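Local coordinates for xylanase and alpha-amylase inhibitor protein (Scadoxus multiflorus, PDB 3MU7), which inhibits both xylanase and alpha-amylase and is built on a TIM barrel of the glycosyl hydrolase family 18 type, at residues K54-I60 with S110-A116; D119-H124 with F150-A155. Numbering follows the deposited sequence.

In the fold
Coming from the N terminus, the chain lays down strands 5-9 and 29-37 before reaching helix 56-65, whose first turn, with Lys54 just ahead of it, meets 110-116 in contact 1. That contact closes a loop holding strand 69-76 and helix 86-101, so it ties one outer helix of the barrel to the excursion between the next helix and strand 120-125. After two intervening residues contact 2 opens: strand 120-125 pairs with strand 151-154 across the much shorter loop that carries helix 133-144. The contacts follow in series, neither nesting nor crossing, with centres about 18 Å apart: contact 1 lies toward the outside of the barrel, contact 2 in its buried wall.

Contact 1 (K54-I60 with S110-A116); sequences KGLEPQI and SRPFGNA
Lys54, Phe113 and Glu57 carry this contact between the N-terminal part of helix 56-65, with the residues leading into it, and the irregular segment 110-116. Lys54 CA sits 4.6 Å from Phe113 CA. Two turns shape the second segment: type I from Arg111 to Gly114, then type II' from Phe113 to Ala116, with Gly114 at phi/psi 63/-144. Lys54 starts with CA-to-CB pointing away, but its mmtt side chain crosses the Arg111-Gly114 turn, CD 4.0 Å from Gly114 N, so that NZ donates to Arg111 O (2.8 Å) and Ser110 O (3.2 Å). Phe113 (chi1 m) fills the apolar side: Leu56 CD1 makes a CH-pi contact over its ring face, 4.0 Å from the centroid, while Ile60 CD1 reaches Phe113 CD2 at 3.7 Å and Ala116 CB at 3.9 Å. Beyond the segments, Phe100 of helix 86-101 meets the Phe113 ring edge-to-face. Glu57, extended (tt), passes over the second turn; its OE1 accepts a weak hydrogen bond from Asn115 N (3.2 Å) and lies 3.5 Å from Gly114 CA, where a side chain would clash. Glu57 OE2 has its salt bridge with Lys61. Arg111 braces the turns from within, NE to Gly114 O at 3.0 Å. This is a helix-to-loop joint in the outer layer of the TIM barrel, fastening helix 56-65 to the connection between helix 86-101 and strand 120-125.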
loop_
_atom_site.group_PDB
_atom_site.type_symbol
_atom_site.label_atom_id
_atom_site.label_comp_id
_atom_site.label_asym_id
_atom_site.label_seq_id
_atom_site.Cartn_x
_atom_site.Cartn_y
_atom_site.Cartn_z
ATOM N N LYS A 54 4.649 19.503 0.660
ATOM C CA LYS A 54 6.023 19.949 0.445
ATOM C C LYS A 54 6.904 19.578 1.638
ATOM O O LYS A 54 8.069 19.216 1.466
ATOM C CB LYS A 54 6.081 21.457 0.167
ATOM C CG LYS A 54 5.378 21.901 -1.117
ATOM C CD LYS A 54 6.150 21.498 -2.371
ATOM C CE LYS A 54 5.601 22.203 -3.610
ATOM N NZ LYS A 54 6.431 21.936 -4.823
ATOM N N GLY A 55 6.333 19.647 2.840
ATOM C CA GLY A 55 7.042 19.291 4.065
ATOM C C GLY A 55 7.440 17.826 4.144
ATOM O O GLY A 55 8.304 17.457 4.936
ATOM N N LEU A 56 6.820 16.984 3.323
ATOM C CA LEU A 56 7.201 15.578 3.277
ATOM C C LEU A 56 8.553 15.351 2.632
ATOM O O LEU A 56 9.183 14.336 2.905
ATOM C CB LEU A 56 6.148 14.730 2.556
ATOM C CG LEU A 56 4.765 14.609 3.200
ATOM C CD1 LEU A 56 3.946 13.550 2.477
ATOM C CD2 LEU A 56 4.862 14.290 4.682
ATOM N N GLU A 57 8.997 16.270 1.775
ATOM C CA GLU A 57 10.239 16.074 1.039
ATOM C C GLU A 57 11.412 15.571 1.911
ATOM O O GLU A 57 11.955 14.497 1.637
ATOM C CB GLU A 57 10.642 17.320 0.236
ATOM C CG GLU A 57 11.969 17.113 -0.485
ATOM C CD GLU A 57 12.442 18.289 -1.306
ATOM O OE1 GLU A 57 11.694 19.266 -1.485
ATOM O OE2 GLU A 57 13.584 18.207 -1.799
ATOM N N PRO A 58 11.813 16.333 2.959
ATOM C CA PRO A 58 12.966 15.856 3.733
ATOM C C PRO A 58 12.672 14.590 4.530
ATOM O O PRO A 58 13.583 13.816 4.811
ATOM C CB PRO A 58 13.268 17.027 4.676
ATOM C CG PRO A 58 12.004 17.781 4.769
ATOM C CD PRO A 58 11.372 17.667 3.414
ATOM N N GLN A 59 11.406 14.385 4.880
ATOM C CA GLN A 59 11.018 13.200 5.639
ATOM C C GLN A 59 11.099 11.935 4.788
ATOM O O GLN A 59 11.555 10.888 5.260
ATOM C CB GLN A 59 9.621 13.370 6.214
ATOM C CG GLN A 59 9.442 14.605 7.074
ATOM C CD GLN A 59 8.162 14.505 7.865
ATOM O OE1 GLN A 59 8.034 13.643 8.729
ATOM N NE2 GLN A 59 7.180 15.352 7.539
ATOM N N ILE A 60 10.666 12.044 3.535
ATOM C CA ILE A 60 10.798 10.958 2.571
ATOM C C ILE A 60 12.280 10.601 2.413
ATOM O O ILE A 60 12.665 9.430 2.476
ATOM C CB ILE A 60 10.203 11.358 1.199
ATOM C CG1 ILE A 60 8.679 11.473 1.280
ATOM C CG2 ILE A 60 10.588 10.350 0.132
ATOM C CD1 ILE A 60 8.072 12.349 0.193
ATOM N N SER A 110 4.224 20.295 -10.790
ATOM C CA SER A 110 3.693 20.701 -9.485
ATOM C C SER A 110 4.558 20.188 -8.293
ATOM O O SER A 110 4.593 20.834 -7.244
ATOM C CB SER A 110 2.227 20.289 -9.332
ATOM O OG SER A 110 2.090 18.882 -9.397
ATOM N N ARG A 111 5.272 19.045 -8.488
ATOM C CA ARG A 111 6.107 18.476 -7.427
ATOM C C ARG A 111 5.443 18.553 -6.019
ATOM O O ARG A 111 5.940 19.229 -5.122
ATOM C CB ARG A 111 7.486 19.149 -7.350
ATOM C CG ARG A 111 8.218 19.318 -8.676
ATOM C CD ARG A 111 8.577 17.980 -9.324
ATOM N NE ARG A 111 9.392 17.102 -8.468
ATOM C CZ ARG A 111 9.995 16.003 -8.919
ATOM N NH1 ARG A 111 9.872 15.644 -10.186
ATOM N NH2 ARG A 111 10.723 15.266 -8.077
ATOM N N PRO A 112 4.345 17.842 -5.856
ATOM C CA PRO A 112 3.693 17.885 -4.538
ATOM C C PRO A 112 4.595 17.632 -3.368
ATOM O O PRO A 112 4.450 18.279 -2.332
ATOM C CB PRO A 112 2.464 17.012 -4.748
ATOM C CG PRO A 112 2.076 17.380 -6.149
ATOM C CD PRO A 112 3.285 17.859 -6.879
ATOM N N PHE A 113 5.517 16.677 -3.503
ATOM C CA PHE A 113 6.463 16.359 -2.426
ATOM C C PHE A 113 7.847 16.931 -2.731
ATOM O O PHE A 113 8.873 16.381 -2.308
ATOM C CB PHE A 113 6.554 14.844 -2.228
ATOM C CG PHE A 113 5.285 14.152 -1.847
ATOM C CD1 PHE A 113 4.203 14.862 -1.309
ATOM C CD2 PHE A 113 5.160 12.780 -2.047
ATOM C CE1 PHE A 113 3.020 14.185 -0.967
ATOM C CE2 PHE A 113 3.982 12.110 -1.721
ATOM C CZ PHE A 113 2.908 12.812 -1.173
ATOM N N GLY A 114 7.878 18.036 -3.474
ATOM C CA GLY A 114 9.152 18.661 -3.797
ATOM C C GLY A 114 10.052 17.779 -4.639
ATOM O O GLY A 114 9.597 17.041 -5.495
ATOM N N ASN A 115 11.351 17.863 -4.378
ATOM C CA ASN A 115 12.345 17.136 -5.162
ATOM C C ASN A 115 12.597 15.692 -4.727
ATOM O O ASN A 115 13.489 15.030 -5.246
ATOM C CB ASN A 115 13.654 17.929 -5.226
ATOM C CG ASN A 115 13.493 19.246 -5.957
ATOM O OD1 ASN A 115 12.524 19.446 -6.694
ATOM N ND2 ASN A 115 14.441 20.151 -5.762
ATOM N N ALA A 116 11.801 15.206 -3.779
ATOM C CA ALA A 116 11.833 13.790 -3.426
ATOM C C ALA A 116 11.454 12.938 -4.632
ATOM O O ALA A 116 10.649 13.358 -5.479
ATOM C CB ALA A 116 10.891 13.515 -2.281
#

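Contact 2 (D119-H124 with F150-A155); sequences DGIDFH and FALTAA
Strands 120-124 and 151-154 run parallel, axes 4.4 Å apart at 15°, with Gly120 opposite Ala151. Asp122 and Thr153 project to one face; Ile121, Leu152, Phe123 and Ala154 to the other, where helix 133-144 packs. Asp119 O accepts from Ala151 N (2.8 Å). Gly120 (phi/psi 158/-176) has CA 3.0 Å from Ala151 O; a CB would sit 2.3 Å from that oxygen and jam against the preceding carbonyl. Ile121 N donates to Ala151 O (3.0 Å), its O accepts from Thr153 N (2.9 Å), its CB packs 4.0 Å from Leu152 CD2. Asp122 OD1 (chi1 t) accepts from Thr153 OG1 (chi1 p; 2.8 Å) and Trp178; OD2 hydrogen-bonds Tyr8 and Ser73. Phe123 N donates to Thr153 O (2.8 Å), its O accepts from Ala155 N (3.0 Å). His124 ND1, hydrogen-bonded to Tyr8 OH, lies 3.5 Å from Ala155 CB. The pair supplies both strands of a TIM-barrel beta-alpha-beta unit; 119-124 matches the start of the family 18 DxxDxDxE signature, with His124 at the third aspartate position.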
loop_
_atom_site.group_PDB
_atom_site.type_symbol
_atom_site.label_atom_id
_atom_site.label_comp_id
_atom_site.label_asym_id
_atom_site.label_seq_id
_atom_site.Cartn_x
_atom_site.Cartn_y
_atom_site.Cartn_z
ATOM N N ASP A 119 9.770 5.623 -4.262
ATOM C CA ASP A 119 10.178 4.282 -4.631
ATOM C C ASP A 119 9.123 3.483 -5.374
ATOM O O ASP A 119 9.382 2.351 -5.767
ATOM C CB ASP A 119 10.650 3.537 -3.395
ATOM C CG ASP A 119 11.826 4.216 -2.750
ATOM O OD1 ASP A 119 12.908 4.219 -3.374
ATOM O OD2 ASP A 119 11.659 4.780 -1.652
ATOM N N GLY A 120 7.941 4.059 -5.576
ATOM C CA GLY A 120 6.908 3.365 -6.326
ATOM C C GLY A 120 5.515 3.864 -6.050
ATOM O O GLY A 120 5.309 4.827 -5.295
ATOM N N ILE A 121 4.562 3.176 -6.678
ATOM C CA ILE A 121 3.146 3.512 -6.629
ATOM C C ILE A 121 2.350 2.308 -6.165
ATOM O O ILE A 121 2.539 1.198 -6.671
ATOM C CB ILE A 121 2.618 3.956 -8.029
ATOM C CG1 ILE A 121 3.422 5.138 -8.604
ATOM C CG2 ILE A 121 1.110 4.236 -7.988
ATOM C CD1 ILE A 121 3.368 6.411 -7.778
ATOM N N ASP A 122 1.452 2.554 -5.219
ATOM C CA ASP A 122 0.568 1.538 -4.666
ATOM C C ASP A 122 -0.856 1.751 -5.178
ATOM O O ASP A 122 -1.412 2.842 -5.046
ATOM C CB ASP A 122 0.607 1.636 -3.141
ATOM C CG ASP A 122 -0.360 0.701 -2.460
ATOM O OD1 ASP A 122 -0.194 -0.529 -2.595
ATOM O OD2 ASP A 122 -1.267 1.200 -1.763
ATOM N N PHE A 123 -1.438 0.710 -5.766
ATOM C CA PHE A 123 -2.807 0.759 -6.302
ATOM C C PHE A 123 -3.775 0.323 -5.201
ATOM O O PHE A 123 -3.993 -0.880 -4.990
ATOM C CB PHE A 123 -2.965 -0.207 -7.484
ATOM C CG PHE A 123 -2.412 0.283 -8.803
ATOM C CD1 PHE A 123 -3.163 0.122 -9.963
ATOM C CD2 PHE A 123 -1.145 0.863 -8.904
ATOM C CE1 PHE A 123 -2.666 0.522 -11.210
ATOM C CE2 PHE A 123 -0.647 1.272 -10.147
ATOM C CZ PHE A 123 -1.412 1.101 -11.300
ATOM N N HIS A 124 -4.362 1.281 -4.498
ATOM C CA HIS A 124 -5.358 0.983 -3.454
ATOM C C HIS A 124 -6.746 1.328 -4.014
ATOM O O HIS A 124 -7.472 2.180 -3.492
ATOM C CB HIS A 124 -5.033 1.772 -2.177
ATOM C CG HIS A 124 -5.769 1.316 -0.949
ATOM N ND1 HIS A 124 -5.117 0.769 0.134
ATOM C CD2 HIS A 124 -7.084 1.346 -0.619
ATOM C CE1 HIS A 124 -5.997 0.479 1.076
ATOM N NE2 HIS A 124 -7.197 0.820 0.646
ATOM N N PHE A 150 11.301 1.717 -10.269
ATOM C CA PHE A 150 10.444 1.872 -9.093
ATOM C C PHE A 150 9.516 0.671 -9.006
ATOM O O PHE A 150 9.395 -0.087 -9.964
ATOM C CB PHE A 150 9.630 3.166 -9.182
ATOM C CG PHE A 150 8.795 3.272 -10.434
ATOM C CD1 PHE A 150 7.523 2.712 -10.488
ATOM C CD2 PHE A 150 9.292 3.918 -11.568
ATOM C CE1 PHE A 150 6.760 2.796 -11.648
ATOM C CE2 PHE A 150 8.531 4.010 -12.723
ATOM C CZ PHE A 150 7.266 3.447 -12.763
ATOM N N ALA A 151 8.848 0.517 -7.868
ATOM C CA ALA A 151 7.926 -0.590 -7.643
ATOM C C ALA A 151 6.481 -0.238 -7.961
ATOM O O ALA A 151 6.063 0.918 -7.867
ATOM C CB ALA A 151 8.033 -1.064 -6.208
ATOM N N LEU A 152 5.719 -1.266 -8.327
ATOM C CA LEU A 152 4.271 -1.180 -8.417
ATOM C C LEU A 152 3.683 -2.191 -7.457
ATOM O O LEU A 152 4.051 -3.370 -7.477
ATOM C CB LEU A 152 3.791 -1.452 -9.845
ATOM C CG LEU A 152 4.180 -0.385 -10.878
ATOM C CD1 LEU A 152 3.894 -0.859 -12.301
ATOM C CD2 LEU A 152 3.498 0.943 -10.587
ATOM N N THR A 153 2.780 -1.730 -6.596
ATOM C CA THR A 153 2.146 -2.617 -5.625
ATOM C C THR A 153 0.640 -2.448 -5.681
ATOM O O THR A 153 0.146 -1.490 -6.274
ATOM C CB THR A 153 2.657 -2.353 -4.192
ATOM O OG1 THR A 153 2.300 -1.028 -3.794
ATOM C CG2 THR A 153 4.171 -2.490 -4.107
ATOM N N ALA A 154 -0.092 -3.391 -5.088
ATOM C CA ALA A 154 -1.551 -3.315 -5.052
ATOM C C ALA A 154 -2.088 -3.752 -3.697
ATOM O O ALA A 154 -1.468 -4.565 -2.998
ATOM C CB ALA A 154 -2.172 -4.155 -6.166
ATOM N N ALA A 155 -3.265 -3.227 -3.351
ATOM C CA ALA A 155 -3.913 -3.492 -2.072
ATOM C C ALA A 155 -5.341 -3.994 -2.297
ATOM O O ALA A 155 -6.308 -3.289 -1.996
ATOM C CB ALA A 155 -3.923 -2.237 -1.212
#